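PDB 5ZKX: envelope glycoprotein from Bourbon virus, which probably drives fusion of the viral and host-cell membranes during entry, acting as a trimeric class III fusion glycoprotein, here in its postfusion form. Local coordinates for residues R173-T181 and L191-T199; S247-D255 and L268-K278. All coordinates share one frame; numbering follows the deposited sequence.

Interaction 1. Residues R173-T181 and L191-T199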
loop_
_atom_site.group_PDB
_atom_site.type_symbol
_atom_site.label_atom_id
_atom_site.label_comp_id
_atom_site.label_asym_id
_atom_site.label_seq_id
_atom_site.Cartn_x
_atom_site.Cartn_y
_atom_site.Cartn_z
ATOM N N ARG A 173 -7.187 18.394 -16.206
ATOM C CA ARG A 173 -7.535 18.922 -17.519
ATOM C C ARG A 173 -8.885 18.357 -17.928
ATOM O O ARG A 173 -9.056 17.135 -17.991
ATOM C CB ARG A 173 -6.472 18.572 -18.563
ATOM C CG ARG A 173 -6.904 18.852 -19.993
ATOM C CD ARG A 173 -5.708 18.898 -20.930
ATOM N NE ARG A 173 -4.963 20.148 -20.810
ATOM C CZ ARG A 173 -5.201 21.229 -21.541
ATOM N NH1 ARG A 173 -4.475 22.324 -21.366
ATOM N NH2 ARG A 173 -6.167 21.215 -22.451
ATOM N N ALA A 174 -9.835 19.245 -18.214
ATOM C CA ALA A 174 -11.174 18.815 -18.583
ATOM C C ALA A 174 -11.150 18.033 -19.889
ATOM O O ALA A 174 -10.391 18.347 -20.808
ATOM C CB ALA A 174 -12.097 20.027 -18.711
ATOM N N VAL A 175 -11.980 16.999 -19.964
ATOM C CA VAL A 175 -12.165 16.241 -21.194
ATOM C C VAL A 175 -13.280 16.896 -21.995
ATOM O O VAL A 175 -14.355 17.184 -21.456
ATOM C CB VAL A 175 -12.492 14.769 -20.894
ATOM C CG1 VAL A 175 -12.992 14.066 -22.149
ATOM C CG2 VAL A 175 -11.272 14.057 -20.332
ATOM N N SER A 176 -13.026 17.144 -23.276
ATOM C CA SER A 176 -14.040 17.749 -24.127
ATOM C C SER A 176 -15.174 16.762 -24.365
ATOM O O SER A 176 -14.938 15.585 -24.655
ATOM C CB SER A 176 -13.434 18.197 -25.457
ATOM O OG SER A 176 -13.311 17.110 -26.356
ATOM N N MET A 177 -16.409 17.245 -24.235
ATOM C CA MET A 177 -17.593 16.430 -24.454
ATOM C C MET A 177 -18.163 16.597 -25.856
ATOM O O MET A 177 -19.348 16.326 -26.072
ATOM C CB MET A 177 -18.662 16.762 -23.412
ATOM C CG MET A 177 -18.385 16.194 -22.032
ATOM S SD MET A 177 -19.500 16.865 -20.785
ATOM C CE MET A 177 -18.892 18.545 -20.664
ATOM N N VAL A 178 -17.347 17.040 -26.815
ATOM C CA VAL A 178 -17.788 17.260 -28.186
ATOM C C VAL A 178 -16.967 16.439 -29.179
ATOM O O VAL A 178 -17.529 15.745 -30.032
ATOM C CB VAL A 178 -17.759 18.759 -28.557
ATOM C CG1 VAL A 178 -19.016 19.442 -28.049
ATOM C CG2 VAL A 178 -16.525 19.432 -27.984
ATOM N N ALA A 179 -15.638 16.514 -29.089
ATOM C CA ALA A 179 -14.796 15.754 -30.016
ATOM C C ALA A 179 -13.369 15.665 -29.491
ATOM O O ALA A 179 -12.696 16.692 -29.368
ATOM C CB ALA A 179 -14.819 16.388 -31.404
ATOM N N GLU A 180 -12.926 14.446 -29.178
ATOM C CA GLU A 180 -11.518 14.039 -29.252
ATOM C C GLU A 180 -10.576 15.070 -28.622
ATOM O O GLU A 180 -9.825 15.762 -29.308
ATOM C CB GLU A 180 -11.125 13.765 -30.706
ATOM C CG GLU A 180 -11.251 12.313 -31.112
ATOM C CD GLU A 180 -10.448 11.988 -32.351
ATOM O OE1 GLU A 180 -10.143 10.798 -32.574
ATOM O OE2 GLU A 180 -10.121 12.926 -33.105
ATOM N N THR A 181 -10.667 15.185 -27.300
ATOM C CA THR A 181 -9.828 16.130 -26.569
ATOM C C THR A 181 -8.357 15.982 -26.953
ATOM O O THR A 181 -7.764 14.908 -26.813
ATOM C CB THR A 181 -10.012 15.949 -25.056
ATOM O OG1 THR A 181 -9.103 16.802 -24.350
ATOM C CG2 THR A 181 -9.768 14.519 -24.647
ATOM N N LEU A 191 -3.684 13.077 -27.459
ATOM C CA LEU A 191 -4.993 12.910 -28.073
ATOM C C LEU A 191 -5.732 11.774 -27.381
ATOM O O LEU A 191 -5.219 10.653 -27.296
ATOM C CB LEU A 191 -4.870 12.623 -29.569
ATOM C CG LEU A 191 -6.192 12.400 -30.298
ATOM C CD1 LEU A 191 -6.960 13.707 -30.428
ATOM C CD2 LEU A 191 -5.945 11.770 -31.658
ATOM N N TYR A 192 -6.934 12.067 -26.893
ATOM C CA TYR A 192 -7.778 11.093 -26.212
ATOM C C TYR A 192 -9.074 10.951 -26.996
ATOM O O TYR A 192 -9.826 11.921 -27.138
ATOM C CB TYR A 192 -8.049 11.528 -24.772
ATOM C CG TYR A 192 -9.064 10.689 -24.036
ATOM C CD1 TYR A 192 -10.310 11.203 -23.717
ATOM C CD2 TYR A 192 -8.772 9.391 -23.649
ATOM C CE1 TYR A 192 -11.240 10.449 -23.041
ATOM C CE2 TYR A 192 -9.697 8.627 -22.968
ATOM C CZ TYR A 192 -10.932 9.163 -22.667
ATOM O OH TYR A 192 -11.866 8.416 -21.990
ATOM N N SER A 193 -9.332 9.747 -27.505
ATOM C CA SER A 193 -10.460 9.493 -28.398
ATOM C C SER A 193 -11.321 8.373 -27.830
ATOM O O SER A 193 -11.071 7.189 -28.088
ATOM C CB SER A 193 -9.974 9.144 -29.805
ATOM O OG SER A 193 -9.079 10.127 -30.299
ATOM N N PRO A 194 -12.350 8.711 -27.059
ATOM C CA PRO A 194 -13.258 7.691 -26.531
ATOM C C PRO A 194 -14.369 7.350 -27.517
ATOM O O PRO A 194 -14.706 8.123 -28.418
ATOM C CB PRO A 194 -13.830 8.364 -25.279
ATOM C CG PRO A 194 -13.870 9.811 -25.648
ATOM C CD PRO A 194 -12.681 10.057 -26.558
ATOM N N LYS A 195 -14.942 6.159 -27.322
ATOM C CA LYS A 195 -16.031 5.711 -28.186
ATOM C C LYS A 195 -17.242 6.623 -28.050
ATOM O O LYS A 195 -17.789 7.104 -29.049
ATOM C CB LYS A 195 -16.404 4.264 -27.863
ATOM C CG LYS A 195 -15.219 3.379 -27.517
ATOM C CD LYS A 195 -14.975 2.331 -28.589
ATOM C CE LYS A 195 -13.748 1.488 -28.264
ATOM N NZ LYS A 195 -13.746 1.027 -26.844
ATOM N N VAL A 196 -17.674 6.875 -26.819
ATOM C CA VAL A 196 -18.786 7.776 -26.558
ATOM C C VAL A 196 -18.302 8.898 -25.651
ATOM O O VAL A 196 -17.357 8.734 -24.871
ATOM C CB VAL A 196 -19.989 7.034 -25.938
ATOM C CG1 VAL A 196 -19.772 6.805 -24.450
ATOM C CG2 VAL A 196 -21.275 7.801 -26.196
ATOM N N PHE A 197 -18.949 10.052 -25.771
ATOM C CA PHE A 197 -18.575 11.240 -25.020
ATOM C C PHE A 197 -19.466 11.408 -23.793
ATOM O O PHE A 197 -20.516 10.776 -23.655
ATOM C CB PHE A 197 -18.657 12.487 -25.911
ATOM C CG PHE A 197 -17.674 12.487 -27.050
ATOM C CD1 PHE A 197 -18.060 12.080 -28.317
ATOM C CD2 PHE A 197 -16.362 12.894 -26.853
ATOM C CE1 PHE A 197 -17.158 12.078 -29.365
ATOM C CE2 PHE A 197 -15.458 12.892 -27.895
ATOM C CZ PHE A 197 -15.857 12.484 -29.154
ATOM N N GLY A 198 -19.028 12.287 -22.894
ATOM C CA GLY A 198 -19.826 12.628 -21.734
ATOM C C GLY A 198 -19.709 11.602 -20.620
ATOM O O GLY A 198 -18.706 10.902 -20.480
ATOM N N THR A 199 -20.761 11.522 -19.812
ATOM C CA THR A 199 -20.806 10.624 -18.672
ATOM C C THR A 199 -21.973 9.658 -18.816
ATOM O O THR A 199 -22.957 9.937 -19.505
ATOM C CB THR A 199 -20.940 11.398 -17.357
ATOM O OG1 THR A 199 -22.238 12.000 -17.294
ATOM C CG2 THR A 199 -19.883 12.481 -17.263
#

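Interaction 2. Residues S247-D255 and L268-K278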
loop_
_atom_site.group_PDB
_atom_site.type_symbol
_atom_site.label_atom_id
_atom_site.label_comp_id
_atom_site.label_asym_id
_atom_site.label_seq_id
_atom_site.Cartn_x
_atom_site.Cartn_y
_atom_site.Cartn_z
ATOM N N SER A 247 -23.196 12.663 4.510
ATOM C CA SER A 247 -24.433 13.166 5.098
ATOM C C SER A 247 -25.488 13.446 4.033
ATOM O O SER A 247 -26.627 12.977 4.132
ATOM C CB SER A 247 -24.132 14.432 5.902
ATOM O OG SER A 247 -23.246 15.279 5.188
ATOM N N SER A 248 -25.126 14.208 3.006
ATOM C CA SER A 248 -26.081 14.702 2.023
ATOM C C SER A 248 -26.379 13.706 0.907
ATOM O O SER A 248 -27.085 14.060 -0.043
ATOM C CB SER A 248 -25.570 16.010 1.425
ATOM O OG SER A 248 -24.178 15.926 1.167
ATOM N N GLY A 249 -25.870 12.481 0.992
ATOM C CA GLY A 249 -26.150 11.487 -0.024
ATOM C C GLY A 249 -25.620 11.852 -1.397
ATOM O O GLY A 249 -26.328 11.723 -2.401
ATOM N N PHE A 250 -24.377 12.322 -1.447
ATOM C CA PHE A 250 -23.725 12.659 -2.709
ATOM C C PHE A 250 -22.224 12.601 -2.479
ATOM O O PHE A 250 -21.696 13.370 -1.671
ATOM C CB PHE A 250 -24.152 14.045 -3.195
ATOM C CG PHE A 250 -23.830 14.314 -4.640
ATOM C CD1 PHE A 250 -23.984 15.583 -5.169
ATOM C CD2 PHE A 250 -23.379 13.301 -5.469
ATOM C CE1 PHE A 250 -23.691 15.844 -6.497
ATOM C CE2 PHE A 250 -23.083 13.551 -6.801
ATOM C CZ PHE A 250 -23.240 14.826 -7.314
ATOM N N ILE A 251 -21.544 11.688 -3.170
ATOM C CA ILE A 251 -20.102 11.528 -3.023
ATOM C C ILE A 251 -19.525 11.134 -4.374
ATOM O O ILE A 251 -20.163 10.428 -5.160
ATOM C CB ILE A 251 -19.744 10.490 -1.929
ATOM C CG1 ILE A 251 -18.235 10.474 -1.670
ATOM C CG2 ILE A 251 -20.252 9.100 -2.305
ATOM C CD1 ILE A 251 -17.793 9.434 -0.666
ATOM N N CYS A 252 -18.312 11.610 -4.648
ATOM C CA CYS A 252 -17.599 11.287 -5.877
ATOM C C CYS A 252 -16.293 10.592 -5.527
ATOM O O CYS A 252 -15.474 11.137 -4.780
ATOM C CB CYS A 252 -17.328 12.541 -6.709
ATOM S SG CYS A 252 -18.710 13.074 -7.734
ATOM N N LEU A 253 -16.114 9.393 -6.057
ATOM C CA LEU A 253 -14.839 8.693 -6.041
ATOM C C LEU A 253 -14.098 8.966 -7.341
ATOM O O LEU A 253 -14.649 9.562 -8.270
ATOM C CB LEU A 253 -15.079 7.197 -5.842
ATOM C CG LEU A 253 -15.883 6.771 -4.613
ATOM C CD1 LEU A 253 -15.963 5.254 -4.532
ATOM C CD2 LEU A 253 -15.277 7.348 -3.349
ATOM N N PRO A 254 -12.824 8.569 -7.435
ATOM C CA PRO A 254 -12.106 8.734 -8.710
ATOM C C PRO A 254 -12.875 8.253 -9.931
ATOM O O PRO A 254 -13.016 9.002 -10.904
ATOM C CB PRO A 254 -10.834 7.914 -8.479
ATOM C CG PRO A 254 -10.569 8.067 -7.030
ATOM C CD PRO A 254 -11.908 8.179 -6.346
ATOM N N ASP A 255 -13.396 7.028 -9.897
ATOM C CA ASP A 255 -13.990 6.407 -11.071
ATOM C C ASP A 255 -15.505 6.538 -11.136
ATOM O O ASP A 255 -16.086 6.236 -12.185
ATOM C CB ASP A 255 -13.616 4.922 -11.128
ATOM C CG ASP A 255 -13.988 4.181 -9.860
ATOM O OD1 ASP A 255 -14.199 4.845 -8.827
ATOM O OD2 ASP A 255 -14.074 2.937 -9.892
ATOM N N LEU A 268 -26.397 19.883 -4.968
ATOM C CA LEU A 268 -25.466 19.715 -3.863
ATOM C C LEU A 268 -24.052 19.574 -4.397
ATOM O O LEU A 268 -23.834 18.947 -5.437
ATOM C CB LEU A 268 -25.804 18.479 -3.016
ATOM C CG LEU A 268 -27.256 18.237 -2.603
ATOM C CD1 LEU A 268 -27.856 17.104 -3.417
ATOM C CD2 LEU A 268 -27.338 17.932 -1.116
ATOM N N HIS A 269 -23.101 20.156 -3.686
ATOM C CA HIS A 269 -21.705 19.811 -3.901
ATOM C C HIS A 269 -21.470 18.408 -3.355
ATOM O O HIS A 269 -21.763 18.160 -2.178
ATOM C CB HIS A 269 -20.780 20.813 -3.211
ATOM C CG HIS A 269 -20.908 22.211 -3.730
ATOM N ND1 HIS A 269 -21.561 22.513 -4.905
ATOM C CD2 HIS A 269 -20.460 23.389 -3.235
ATOM C CE1 HIS A 269 -21.512 23.817 -5.111
ATOM N NE2 HIS A 269 -20.850 24.371 -4.112
ATOM N N PRO A 270 -20.975 17.466 -4.151
ATOM C CA PRO A 270 -20.718 16.125 -3.625
ATOM C C PRO A 270 -19.470 16.103 -2.762
ATOM O O PRO A 270 -18.635 17.008 -2.796
ATOM C CB PRO A 270 -20.525 15.281 -4.887
ATOM C CG PRO A 270 -19.974 16.234 -5.868
ATOM C CD PRO A 270 -20.615 17.569 -5.576
ATOM N N GLY A 271 -19.359 15.044 -1.968
ATOM C CA GLY A 271 -18.118 14.770 -1.278
ATOM C C GLY A 271 -17.045 14.459 -2.298
ATOM O O GLY A 271 -17.286 13.709 -3.248
ATOM N N MET A 272 -15.864 15.036 -2.128
ATOM C CA MET A 272 -14.803 14.938 -3.117
ATOM C C MET A 272 -13.672 14.068 -2.592
ATOM O O MET A 272 -13.250 14.217 -1.441
ATOM C CB MET A 272 -14.271 16.325 -3.477
ATOM C CG MET A 272 -13.618 16.386 -4.836
ATOM S SD MET A 272 -14.852 16.281 -6.135
ATOM C CE MET A 272 -14.501 14.669 -6.775
ATOM N N TRP A 273 -13.185 13.166 -3.437
ATOM C CA TRP A 273 -11.977 12.428 -3.111
ATOM C C TRP A 273 -10.766 13.345 -3.214
ATOM O O TRP A 273 -10.733 14.282 -4.018
ATOM C CB TRP A 273 -11.809 11.231 -4.044
ATOM C CG TRP A 273 -11.808 11.600 -5.497
ATOM C CD1 TRP A 273 -12.883 11.962 -6.247
ATOM C CD2 TRP A 273 -10.678 11.631 -6.376
ATOM N NE1 TRP A 273 -12.496 12.232 -7.538
ATOM C CE2 TRP A 273 -11.145 12.033 -7.643
ATOM C CE3 TRP A 273 -9.315 11.363 -6.213
ATOM C CZ2 TRP A 273 -10.300 12.168 -8.741
ATOM C CZ3 TRP A 273 -8.478 11.499 -7.307
ATOM C CH2 TRP A 273 -8.972 11.898 -8.552
ATOM N N ASN A 274 -9.763 13.073 -2.386
ATOM C CA ASN A 274 -8.533 13.848 -2.433
ATOM C C ASN A 274 -7.664 13.344 -3.576
ATOM O O ASN A 274 -7.361 12.149 -3.659
ATOM C CB ASN A 274 -7.788 13.764 -1.103
ATOM C CG ASN A 274 -8.388 14.668 -0.045
ATOM O OD1 ASN A 274 -8.723 14.221 1.053
ATOM N ND2 ASN A 274 -8.535 15.946 -0.372
ATOM N N ILE A 275 -7.280 14.260 -4.468
ATOM C CA ILE A 275 -6.507 13.885 -5.648
ATOM C C ILE A 275 -5.151 13.316 -5.254
ATOM O O ILE A 275 -4.636 12.406 -5.914
ATOM C CB ILE A 275 -6.374 15.101 -6.591
ATOM C CG1 ILE A 275 -5.376 14.821 -7.718
ATOM C CG2 ILE A 275 -5.964 16.341 -5.814
ATOM C CD1 ILE A 275 -5.813 13.729 -8.663
ATOM N N SER A 276 -4.567 13.809 -4.159
ATOM C CA SER A 276 -3.229 13.370 -3.774
ATOM C C SER A 276 -3.194 11.892 -3.409
ATOM O O SER A 276 -2.139 11.256 -3.506
ATOM C CB SER A 276 -2.720 14.213 -2.605
ATOM O OG SER A 276 -3.643 14.199 -1.530
ATOM N N GLU A 277 -4.325 11.330 -2.982
ATOM C CA GLU A 277 -4.356 9.922 -2.605
ATOM C C GLU A 277 -4.128 9.005 -3.799
ATOM O O GLU A 277 -3.668 7.871 -3.619
ATOM C CB GLU A 277 -5.684 9.601 -1.918
ATOM C CG GLU A 277 -5.719 10.031 -0.457
ATOM C CD GLU A 277 -7.045 9.746 0.222
ATOM O OE1 GLU A 277 -7.424 10.518 1.127
ATOM O OE2 GLU A 277 -7.706 8.754 -0.145
ATOM N N LYS A 278 -4.427 9.472 -5.010
ATOM C CA LYS A 278 -4.187 8.696 -6.217
ATOM C C LYS A 278 -2.828 8.977 -6.848
ATOM O O LYS A 278 -2.414 8.228 -7.740
ATOM C CB LYS A 278 -5.291 8.965 -7.242
ATOM C CG LYS A 278 -6.683 8.569 -6.772
ATOM C CD LYS A 278 -6.879 7.062 -6.822
ATOM C CE LYS A 278 -7.155 6.581 -8.239
ATOM N NZ LYS A 278 -7.024 5.097 -8.352
#

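Interaction 1. Residues R173-T181 and L191-T199
The aromatic ring of F197 sits in the curl of S176–E180, at the base of the β-hairpin formed by strands 182-185 and 188-192; the chain enters the hairpin through T181 and leaves it after Y192. A length of irregular chain here curls round one ring. F197 CB lies 3.9 Å from M177 O. With CG anti to its carbonyl carbon (chi1 -65°), the ring is sent into the curl. There CD2 is near S176 O, which lies oblique to the ring, while CE1 lies 3.7 Å from V178 O, which stands over one face near the rim. Farther out, CE2 brings its edge to within 3.2 Å of E180 N, and CZ at the tip meets A179 CA. The side chain thus touches five consecutive residues, S176 to E180.

Nearer the strands the contact turns polar. S193 OG donates to E180 OE1 over 2.6 Å, arriving from above the carboxylate plane, about 50° out of it. The other oxygen, OE2, forms a salt bridge with K83 of helix 79-88, so the carboxylate is gripped at both oxygens and ties the coil to that helix. Further back toward strand 172-174, the Y192 ring receives two aliphatic groups at its edge: T181 CG2, in plane and 3.5 Å from CD1, and V175 CG1, whose side chain crosses the tyrosine at about a right angle. The backbone closes the hairpin base with a nearly straight bond (167°) from Y192 N to T181 O. At the far end, M177 CG rests 3.9 Å from G198 CA.

Interaction 2. Residues S247-D255 and L268-K278
P270 lays its CB over the centre of the F250 ring, 3.3 Å from the centroid and only 5° off the ring normal, a close CH-π contact. The two side chains run side by side, and L268 O meets the edge of the same ring, 3.3 Å from CE1. P270 CG also reaches C252 SG, and M272, bent at chi2 and chi3, curls its CE back to 3.5 Å from C252 CB. Farther along, P254 crosses W273 obliquely, with CD 3.7 Å from the centroid of the five-membered ring and over its face, while C252 O comes to the indole edge at CD1.

In the backbone, 250-252 pairs in parallel with the short, weakly bonded strand 271-272, I251 lying opposite G271; 271-272 is the outermost strand of a mixed sheet within the chain. G271 N donates to F250 O over 2.9 Å, and G271 O accepts C252 N in its carbonyl plane over 2.7 Å.

A second shell surrounds these groups. The disulfide to C257 anchors C252, and W273 NE1 holds the indole by donating to L154 O on strand 153-155. K259 makes a cation-π contact with F250. Beyond P254, Y285 of a second subunit packs against both that proline and L253.

Interactions 1 and 2 do not touch: their centres are 22 Å apart and their nearest atoms about 9 Å. A small three-stranded antiparallel sheet, 153-155, 162-166 and 172-174, connects them. Its last strand runs into interaction 1, where R173 and V175 form backbone bonds to I165 and A163, while its first strand supplies L154, whose backbone also bonds to P254 of interaction 2. A second route follows the chain, since 191-199 leads directly into strand 200-210 of the mixed sheet that also holds 250-252 and 271-272. The settings differ: interaction 1 meets no other subunit of the trimer, whereas interaction 2 abuts a second copy.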